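Local coordinates for protein transcriptional regulator (AraC-type DNA-binding domain-containing proteins) (Chromobacterium violaceum, PDB 3OIO) that probably binds specific DNA sequences to regulate transcription, through the AraC-type helix-turn-helix domain that makes up this piece of a longer protein, at residues Glu58-Arg63 / Cys82-Gly87; Arg63-Leu68 / Arg103-Gln108. All blocks are in the same frame, centred on the assembly; numbering follows the deposited sequence.

Interaction 1 (Glu58-Arg63 / Cys82-Gly87); sequences ELRLNR and CGFSSG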
ATOM      1  N   GLU A  58       3.032  -0.930   1.204  1.00 12.25           N
ATOM      2  CA  GLU A  58       3.098   0.486   1.602  1.00 13.57           C
ATOM      3  C   GLU A  58       1.843   1.257   1.167  1.00 12.96           C
ATOM      4  O   GLU A  58       1.325   2.090   1.907  1.00 12.62           O
ATOM      5  CB  GLU A  58       4.297   1.199   0.972  1.00 13.60           C
ATOM      6  CG  GLU A  58       5.646   0.680   1.384  1.00 15.67           C
ATOM      7  CD  GLU A  58       6.752   1.486   0.698  1.00 17.05           C
ATOM      8  OE1 GLU A  58       6.711   2.730   0.742  1.00 19.00           O
ATOM      9  OE2 GLU A  58       7.646   0.874   0.077  1.00 22.10           O
ATOM     10  N   LEU A  59       1.391   0.989  -0.049  0.50 12.97           N
ATOM     11  CA  LEU A  59       0.224   1.657  -0.597  0.50 13.40           C
ATOM     12  C   LEU A  59      -1.023   1.318   0.235  0.50 12.62           C
ATOM     13  O   LEU A  59      -1.788   2.214   0.627  0.50 12.65           O
ATOM     14  CB  LEU A  59       0.089   1.187  -2.038  0.50 13.84           C
ATOM     15  CG  LEU A  59      -0.941   1.752  -2.974  0.50 15.54           C
ATOM     16  CD1 LEU A  59      -0.617   1.279  -4.402  0.50 16.07           C
ATOM     17  CD2 LEU A  59      -2.283   1.243  -2.500  0.50 17.72           C
ATOM     18  N   ARG A  60      -1.209   0.031   0.532  1.00 12.03           N
ATOM     19  CA  ARG A  60      -2.357  -0.419   1.336  1.00 12.31           C
ATOM     20  C   ARG A  60      -2.293   0.166   2.759  1.00 11.52           C
ATOM     21  O   ARG A  60      -3.334   0.565   3.300  1.00 13.07           O
ATOM     22  CB  ARG A  60      -2.405  -1.957   1.370  1.00 11.27           C
ATOM     23  CG  ARG A  60      -2.813  -2.542  -0.029  1.00 13.81           C
ATOM     24  CD  ARG A  60      -2.462  -4.057  -0.229  1.00 15.54           C
ATOM     25  NE  ARG A  60      -2.791  -4.735   1.019  1.00 17.20           N
ATOM     26  CZ  ARG A  60      -2.055  -5.651   1.623  1.00 17.84           C
ATOM     27  NH1 ARG A  60      -2.434  -6.068   2.852  1.00 17.81           N
ATOM     28  NH2 ARG A  60      -0.962  -6.145   1.005  1.00 17.01           N
ATOM     29  N   LEU A  61      -1.085   0.251   3.332  1.00 11.11           N
ATOM     30  CA  LEU A  61      -0.911   0.871   4.659  1.00 11.51           C
ATOM     31  C   LEU A  61      -1.233   2.373   4.640  1.00 11.17           C
ATOM     32  O   LEU A  61      -1.817   2.898   5.610  1.00 12.57           O
ATOM     33  CB  LEU A  61       0.524   0.669   5.167  1.00 10.49           C
ATOM     34  CG  LEU A  61       0.740  -0.788   5.640  1.00 12.11           C
ATOM     35  CD1 LEU A  61       2.252  -1.003   5.865  1.00 14.89           C
ATOM     36  CD2 LEU A  61      -0.092  -1.221   6.920  1.00 15.85           C
ATOM     37  N   ASN A  62      -0.861   3.071   3.547  1.00 11.44           N
ATOM     38  CA  ASN A  62      -1.237   4.461   3.429  1.00 11.98           C
ATOM     39  C   ASN A  62      -2.736   4.657   3.243  1.00 13.01           C
ATOM     40  O   ASN A  62      -3.288   5.639   3.770  1.00 14.15           O
ATOM     41  CB  ASN A  62      -0.412   5.157   2.323  1.00 12.46           C
ATOM     42  CG  ASN A  62       0.919   5.650   2.863  1.00 13.34           C
ATOM     43  OD1 ASN A  62       1.002   6.737   3.470  1.00 16.00           O
ATOM     44  ND2 ASN A  62       1.969   4.850   2.677  1.00 13.51           N
ATOM     45  N   ARG A  63      -3.403   3.754   2.504  1.00 13.65           N
ATOM     46  CA  ARG A  63      -4.863   3.856   2.452  1.00 14.04           C
ATOM     47  C   ARG A  63      -5.435   3.652   3.873  1.00 14.25           C
ATOM     48  O   ARG A  63      -6.389   4.339   4.294  1.00 14.88           O
ATOM     49  CB  ARG A  63      -5.466   2.853   1.442  1.00 15.11           C
ATOM     50  CG  ARG A  63      -7.013   2.816   1.443  1.00 18.84           C
ATOM     51  CD  ARG A  63      -7.737   4.152   1.206  1.00 28.95           C
ATOM     52  NE  ARG A  63      -7.310   4.948   0.050  1.00 36.60           N
ATOM     53  CZ  ARG A  63      -7.811   4.837  -1.183  1.00 40.71           C
ATOM     54  NH1 ARG A  63      -7.373   5.639  -2.163  1.00 42.31           N
ATOM     55  NH2 ARG A  63      -8.732   3.912  -1.453  1.00 42.25           N
ATOM     56  N   CYS A  82      -8.306  -2.898   3.620  1.00 20.39           N
ATOM     57  CA  CYS A  82      -7.030  -2.626   2.986  1.00 18.59           C
ATOM     58  C   CYS A  82      -6.280  -3.922   2.714  1.00 16.86           C
ATOM     59  O   CYS A  82      -5.063  -3.908   2.487  1.00 16.30           O
ATOM     60  CB  CYS A  82      -6.199  -1.656   3.830  1.00 17.29           C
ATOM     61  SG  CYS A  82      -6.996  -0.058   3.977  1.00 21.07           S
ATOM     62  N   GLY A  83      -7.007  -5.044   2.712  1.00 17.59           N
ATOM     63  CA  GLY A  83      -6.462  -6.324   2.235  1.00 17.72           C
ATOM     64  C   GLY A  83      -5.754  -7.182   3.277  1.00 18.17           C
ATOM     65  O   GLY A  83      -5.106  -8.169   2.914  1.00 18.95           O
ATOM     66  N   PHE A  84      -5.823  -6.796   4.547  1.00 19.09           N
ATOM     67  CA  PHE A  84      -5.172  -7.543   5.624  1.00 20.80           C
ATOM     68  C   PHE A  84      -6.064  -8.695   6.054  1.00 25.02           C
ATOM     69  O   PHE A  84      -7.268  -8.654   5.822  1.00 26.67           O
ATOM     70  CB  PHE A  84      -4.808  -6.598   6.785  1.00 19.44           C
ATOM     71  CG  PHE A  84      -3.768  -5.620   6.394  1.00 17.92           C
ATOM     72  CD1 PHE A  84      -2.415  -5.948   6.521  1.00 18.46           C
ATOM     73  CD2 PHE A  84      -4.124  -4.404   5.801  1.00 16.58           C
ATOM     74  CE1 PHE A  84      -1.417  -5.052   6.099  1.00 18.74           C
ATOM     75  CE2 PHE A  84      -3.130  -3.498   5.374  1.00 17.75           C
ATOM     76  CZ  PHE A  84      -1.771  -3.843   5.532  1.00 18.24           C
ATOM     77  N   SER A  85      -5.519  -9.726   6.664  0.50 26.74           N
ATOM     78  CA  SER A  85      -6.405 -10.811   7.044  0.50 28.95           C
ATOM     79  C   SER A  85      -6.410 -11.106   8.504  0.50 28.69           C
ATOM     80  O   SER A  85      -6.913 -12.145   8.905  0.50 29.77           O
ATOM     81  CB  SER A  85      -6.112 -12.093   6.294  0.50 28.99           C
ATOM     82  OG  SER A  85      -7.317 -12.801   6.149  0.50 33.62           O
ATOM     83  N   SER A  86      -5.821 -10.221   9.294  1.00 27.88           N
ATOM     84  CA  SER A  86      -6.150 -10.213  10.717  1.00 27.68           C
ATOM     85  C   SER A  86      -5.805  -8.867  11.295  1.00 26.15           C
ATOM     86  O   SER A  86      -4.980  -8.114  10.727  1.00 24.71           O
ATOM     87  CB  SER A  86      -5.420 -11.317  11.485  1.00 28.11           C
ATOM     88  OG  SER A  86      -4.047 -11.029  11.704  1.00 28.00           O
ATOM     89  N   GLY A  87      -6.429  -8.586  12.443  1.00 25.83           N
ATOM     90  CA  GLY A  87      -6.122  -7.400  13.194  1.00 25.05           C
ATOM     91  C   GLY A  87      -4.669  -7.351  13.617  1.00 24.21           C
ATOM     92  O   GLY A  87      -4.016  -6.316  13.401  1.00 23.10           O
TER
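R60 meets the backbone of C82 and the ring of F84, tying the long helix 52-70 to the turn between helices 75-81 and 87-98. By family topology this is the linker helix of an AraC-type domain touching the turn of the second helix-turn-helix motif.

The polar part centres on one carbonyl. R60 NE donates to C82 O at 2.8 Å, nearly straight at 170°, and the oxygen lies in the guanidinium plane. R60 NH1 adds a weak bond to the same oxygen at 3.4 Å. The chain bends at chi3 (42°), swinging NE around toward that oxygen.

The same guanidinium makes a cation-pi contact: R60 CZ is 4.5 Å from the F84 ring centroid and 16° off the ring normal, with NH1 over the ring centre. G83, at positive phi, is the C' residue of a Schellman motif ending helix 75-81.

Apolar packing completes the contact. L61 CD2 comes within 3.4 Å of F84 CZ, the two side chains crossing at about a right angle, while C82 SG rests 3.8 Å from R63 CG. H89 and F90 of helix 87-98 also meet the F84 ring.

One guanidinium thus serves both a carbonyl, at its edge, and an aromatic face, and the two interactions together probably limit its rotation.

Interaction 2 (Arg63-Leu68 / Arg103-Gln108); sequences RARQLL and REERAQ. With SO4 (sulfate ion), chain C.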
ATOM      1  N   ARG A  63      -3.403   3.754   2.504  1.00 13.65           N
ATOM      2  CA  ARG A  63      -4.863   3.856   2.452  1.00 14.04           C
ATOM      3  C   ARG A  63      -5.435   3.652   3.873  1.00 14.25           C
ATOM      4  O   ARG A  63      -6.389   4.339   4.294  1.00 14.88           O
ATOM      5  CB  ARG A  63      -5.466   2.853   1.442  1.00 15.11           C
ATOM      6  CG  ARG A  63      -7.013   2.816   1.443  1.00 18.84           C
ATOM      7  CD  ARG A  63      -7.737   4.152   1.206  1.00 28.95           C
ATOM      8  NE  ARG A  63      -7.310   4.948   0.050  1.00 36.60           N
ATOM      9  CZ  ARG A  63      -7.811   4.837  -1.183  1.00 40.71           C
ATOM     10  NH1 ARG A  63      -7.373   5.639  -2.163  1.00 42.31           N
ATOM     11  NH2 ARG A  63      -8.732   3.912  -1.453  1.00 42.25           N
ATOM     12  N   ALA A  64      -4.861   2.712   4.617  1.00 13.92           N
ATOM     13  CA  ALA A  64      -5.339   2.457   5.995  1.00 13.33           C
ATOM     14  C   ALA A  64      -5.174   3.728   6.841  1.00 13.30           C
ATOM     15  O   ALA A  64      -6.050   4.099   7.659  1.00 14.71           O
ATOM     16  CB  ALA A  64      -4.570   1.289   6.598  1.00 13.18           C
ATOM     17  N   ARG A  65      -4.044   4.399   6.673  1.00 12.95           N
ATOM     18  CA  ARG A  65      -3.815   5.645   7.412  1.00 13.86           C
ATOM     19  C   ARG A  65      -4.904   6.671   7.082  1.00 15.59           C
ATOM     20  O   ARG A  65      -5.436   7.352   7.998  1.00 15.67           O
ATOM     21  CB  ARG A  65      -2.404   6.182   7.093  1.00 13.12           C
ATOM     22  CG  ARG A  65      -2.095   7.534   7.764  1.00 15.23           C
ATOM     23  CD  ARG A  65      -0.631   7.880   7.628  1.00 18.76           C
ATOM     24  NE  ARG A  65      -0.358   9.160   8.253  1.00 24.91           N
ATOM     25  CZ  ARG A  65      -0.417  10.348   7.620  1.00 26.35           C
ATOM     26  NH1 ARG A  65      -0.734  10.407   6.331  1.00 26.88           N
ATOM     27  NH2 ARG A  65      -0.174  11.487   8.284  1.00 30.49           N
ATOM     28  N   GLN A  66      -5.223   6.811   5.789  0.50 16.22           N
ATOM     29  CA  GLN A  66      -6.310   7.691   5.371  0.50 17.98           C
ATOM     30  C   GLN A  66      -7.634   7.337   6.051  0.50 19.30           C
ATOM     31  O   GLN A  66      -8.348   8.231   6.517  0.50 20.15           O
ATOM     32  CB  GLN A  66      -6.441   7.740   3.827  0.50 17.91           C
ATOM     33  CG  GLN A  66      -5.200   8.332   3.103  0.50 17.60           C
ATOM     34  CD  GLN A  66      -5.241   8.201   1.567  0.50 20.11           C
ATOM     35  OE1 GLN A  66      -5.457   7.120   1.019  0.50 21.63           O
ATOM     36  NE2 GLN A  66      -4.988   9.291   0.883  0.50 23.14           N
ATOM     37  N   LEU A  67      -7.951   6.045   6.138  1.00 20.52           N
ATOM     38  CA  LEU A  67      -9.192   5.580   6.789  1.00 21.23           C
ATOM     39  C   LEU A  67      -9.181   5.795   8.321  1.00 21.68           C
ATOM     40  O   LEU A  67     -10.217   6.094   8.925  1.00 22.44           O
ATOM     41  CB  LEU A  67      -9.458   4.102   6.460  1.00 20.94           C
ATOM     42  CG  LEU A  67      -9.731   3.807   4.974  1.00 21.90           C
ATOM     43  CD1 LEU A  67      -9.766   2.287   4.759  1.00 23.76           C
ATOM     44  CD2 LEU A  67     -11.032   4.438   4.466  1.00 25.44           C
ATOM     45  N   LEU A  68      -8.009   5.670   8.927  1.00 19.11           N
ATOM     46  CA  LEU A  68      -7.852   5.923  10.352  1.00 18.93           C
ATOM     47  C   LEU A  68      -8.065   7.373  10.671  1.00 20.84           C
ATOM     48  O   LEU A  68      -8.552   7.713  11.767  1.00 21.31           O
ATOM     49  CB  LEU A  68      -6.466   5.504  10.810  1.00 17.36           C
ATOM     50  CG  LEU A  68      -6.335   3.959  10.885  1.00 16.17           C
ATOM     51  CD1 LEU A  68      -4.859   3.593  10.872  1.00 15.39           C
ATOM     52  CD2 LEU A  68      -7.043   3.381  12.145  1.00 17.70           C
ATOM     53  N   ARG A 103      -4.298   2.545  16.418  1.00 18.20           N
ATOM     54  CA  ARG A 103      -5.071   3.229  17.453  1.00 19.16           C
ATOM     55  C   ARG A 103      -4.457   4.596  17.770  1.00 17.85           C
ATOM     56  O   ARG A 103      -5.195   5.592  17.952  1.00 18.37           O
ATOM     57  CB  ARG A 103      -5.207   2.317  18.707  1.00 20.76           C
ATOM     58  CG  ARG A 103      -6.031   2.843  19.847  1.00 29.34           C
ATOM     59  CD  ARG A 103      -6.289   1.678  20.862  1.00 39.93           C
ATOM     60  NE  ARG A 103      -7.477   0.866  20.513  1.00 47.64           N
ATOM     61  CZ  ARG A 103      -7.468  -0.285  19.832  1.00 49.58           C
ATOM     62  NH1 ARG A 103      -6.334  -0.826  19.406  1.00 52.15           N
ATOM     63  NH2 ARG A 103      -8.611  -0.906  19.574  1.00 52.66           N
ATOM     64  N   GLU A 104      -3.124   4.679  17.772  1.00 17.06           N
ATOM     65  CA  GLU A 104      -2.450   5.965  18.045  1.00 16.73           C
ATOM     66  C   GLU A 104      -2.701   6.912  16.874  1.00 15.21           C
ATOM     67  O   GLU A 104      -2.922   8.116  17.074  1.00 14.71           O
ATOM     68  CB  GLU A 104      -0.945   5.747  18.272  1.00 16.91           C
ATOM     69  CG  GLU A 104      -0.645   5.172  19.656  1.00 21.05           C
ATOM     70  CD  GLU A 104       0.774   4.619  19.864  1.00 26.57           C
ATOM     71  OE1 GLU A 104       1.491   4.216  18.913  1.00 25.12           O
ATOM     72  OE2 GLU A 104       1.145   4.523  21.055  1.00 32.08           O
ATOM     73  N   GLU A 105      -2.653   6.383  15.648  1.00 14.49           N
ATOM     74  CA  GLU A 105      -2.903   7.227  14.447  1.00 13.16           C
ATOM     75  C   GLU A 105      -4.311   7.838  14.554  1.00 14.35           C
ATOM     76  O   GLU A 105      -4.503   9.052  14.364  1.00 15.00           O
ATOM     77  CB  GLU A 105      -2.825   6.384  13.165  1.00 12.64           C
ATOM     78  CG  GLU A 105      -2.892   7.255  11.889  1.00 12.88           C
ATOM     79  CD  GLU A 105      -1.542   7.889  11.585  1.00 14.99           C
ATOM     80  OE1 GLU A 105      -0.613   7.163  11.197  1.00 15.57           O
ATOM     81  OE2 GLU A 105      -1.412   9.115  11.735  1.00 20.18           O
ATOM     82  N   ARG A 106      -5.301   7.011  14.870  0.50 14.64           N
ATOM     83  CA  ARG A 106      -6.653   7.560  14.999  0.50 15.89           C
ATOM     84  C   ARG A 106      -6.757   8.567  16.143  0.50 15.75           C
ATOM     85  O   ARG A 106      -7.402   9.628  15.990  0.50 16.16           O
ATOM     86  CB  ARG A 106      -7.706   6.469  15.136  0.50 16.80           C
ATOM     87  CG  ARG A 106      -8.999   7.084  15.627  0.50 19.30           C
ATOM     88  CD  ARG A 106     -10.209   6.408  15.103  0.50 24.07           C
ATOM     89  NE  ARG A 106     -10.206   6.233  13.658  0.50 25.17           N
ATOM     90  CZ  ARG A 106     -10.921   5.288  13.063  0.50 27.06           C
ATOM     91  NH1 ARG A 106     -11.679   4.480  13.799  0.50 27.46           N
ATOM     92  NH2 ARG A 106     -10.897   5.160  11.746  0.50 27.32           N
ATOM     93  N   ALA A 107      -6.093   8.289  17.271  1.00 15.77           N
ATOM     94  CA  ALA A 107      -6.154   9.238  18.411  1.00 15.67           C
ATOM     95  C   ALA A 107      -5.569  10.583  18.028  1.00 15.42           C
ATOM     96  O   ALA A 107      -6.018  11.617  18.533  1.00 15.83           O
ATOM     97  CB  ALA A 107      -5.402   8.675  19.635  1.00 16.28           C
ATOM     98  N   GLN A 108      -4.574  10.561  17.130  1.00 14.41           N
ATOM     99  CA  GLN A 108      -3.899  11.787  16.724  1.00 15.31           C
ATOM    100  C   GLN A 108      -4.472  12.476  15.475  1.00 15.35           C
ATOM    101  O   GLN A 108      -3.894  13.491  15.028  1.00 16.69           O
ATOM    102  CB  GLN A 108      -2.402  11.481  16.539  1.00 15.89           C
ATOM    103  CG  GLN A 108      -1.721  11.091  17.854  1.00 18.78           C
ATOM    104  CD  GLN A 108      -0.288  10.606  17.632  1.00 23.02           C
ATOM    105  OE1 GLN A 108       0.348  10.993  16.648  1.00 25.26           O
ATOM    106  NE2 GLN A 108       0.222   9.751  18.543  1.00 25.31           N
TER
HETATM  107  S   SO4 C 402     -11.568  -0.339  17.828  1.00 44.52           S
HETATM  108  O1  SO4 C 402     -10.677  -1.532  17.804  1.00 44.10           O
HETATM  109  O2  SO4 C 402     -11.489   0.404  16.547  1.00 42.05           O
HETATM  110  O3  SO4 C 402     -12.994  -0.717  17.931  1.00 46.05           O
HETATM  111  O4  SO4 C 402     -11.141   0.486  18.970  1.00 44.86           O
HETATM  112  O   HOH W   1       1.780   8.392  10.829  1.00 27.84           O
HETATM  113  O   HOH W   2       0.587  10.994  11.302  1.00 67.61           O
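L68 O is gripped by the guanidinium of R106: NE donates at 2.9 Å with an angle of 168°, and NH2 adds a weak bond to the same oxygen. This joins the end of the linker helix 52-70 to helix 102-107, the last helix of the AraC-type fold; their short segments cross at -47°, with axes 9.3 Å apart at closest approach. R106 NH2 also reaches L67 O at 3.0 Å, a weak bond, while NH1 bonds to K73 O, beyond the helix end. The oxygens of L67 and L68 are thus drawn to one side chain where helix 52-70 finishes, and L68 CD2 lies over a face of the guanidinium, offset toward its rim.

E105 faces the linker helix one residue earlier. Its CG packs 4.1 Å from L68 CB, and the two side chains cross at about a right angle. With chi2 at 80°, the chain bends to place CD toward R65, whose extended chain brings NE 3.6 Å from OE1 in a long salt bridge. The guanidinium and carboxylate planes are nearly perpendicular, and two waters bridge the groups, one accepting weakly from R65 NE and donating to OE1, the other linking NH2 to OE2. E105 OE1 also bonds to Y94 OH of helix 87-98, which probably helps position the carboxylate.

R103 points its CB away from helix 52-70, and its NH2 donates at 3.0 Å to O4 of a sulfate ion, probably from the crystallisation liquor, which also bonds I75 N of helix 75-81.

In the fold
Both interactions are made by helix 52-70, on successive turns that share R63, and their centres lie 12 Å apart. The centre of interaction 1 is about 6 Å from the chain centre, that of interaction 2 about 14 Å, although each is only partly buried. Each depends on an arginine donating to a backbone carbonyl, but in opposite senses: in 58-63/82-87 the linker helix supplies the arginine, whereas in 63-68/103-108 it supplies the carbonyls. Aromatic packing marks the first contact, a water-bridged charge pair the second. They meet physically through C82 SG, which packs 3.6 Å from A64 N and 3.7 Å from L67 CD1, so this turn residue packs on the part of helix 52-70 used by interaction 2.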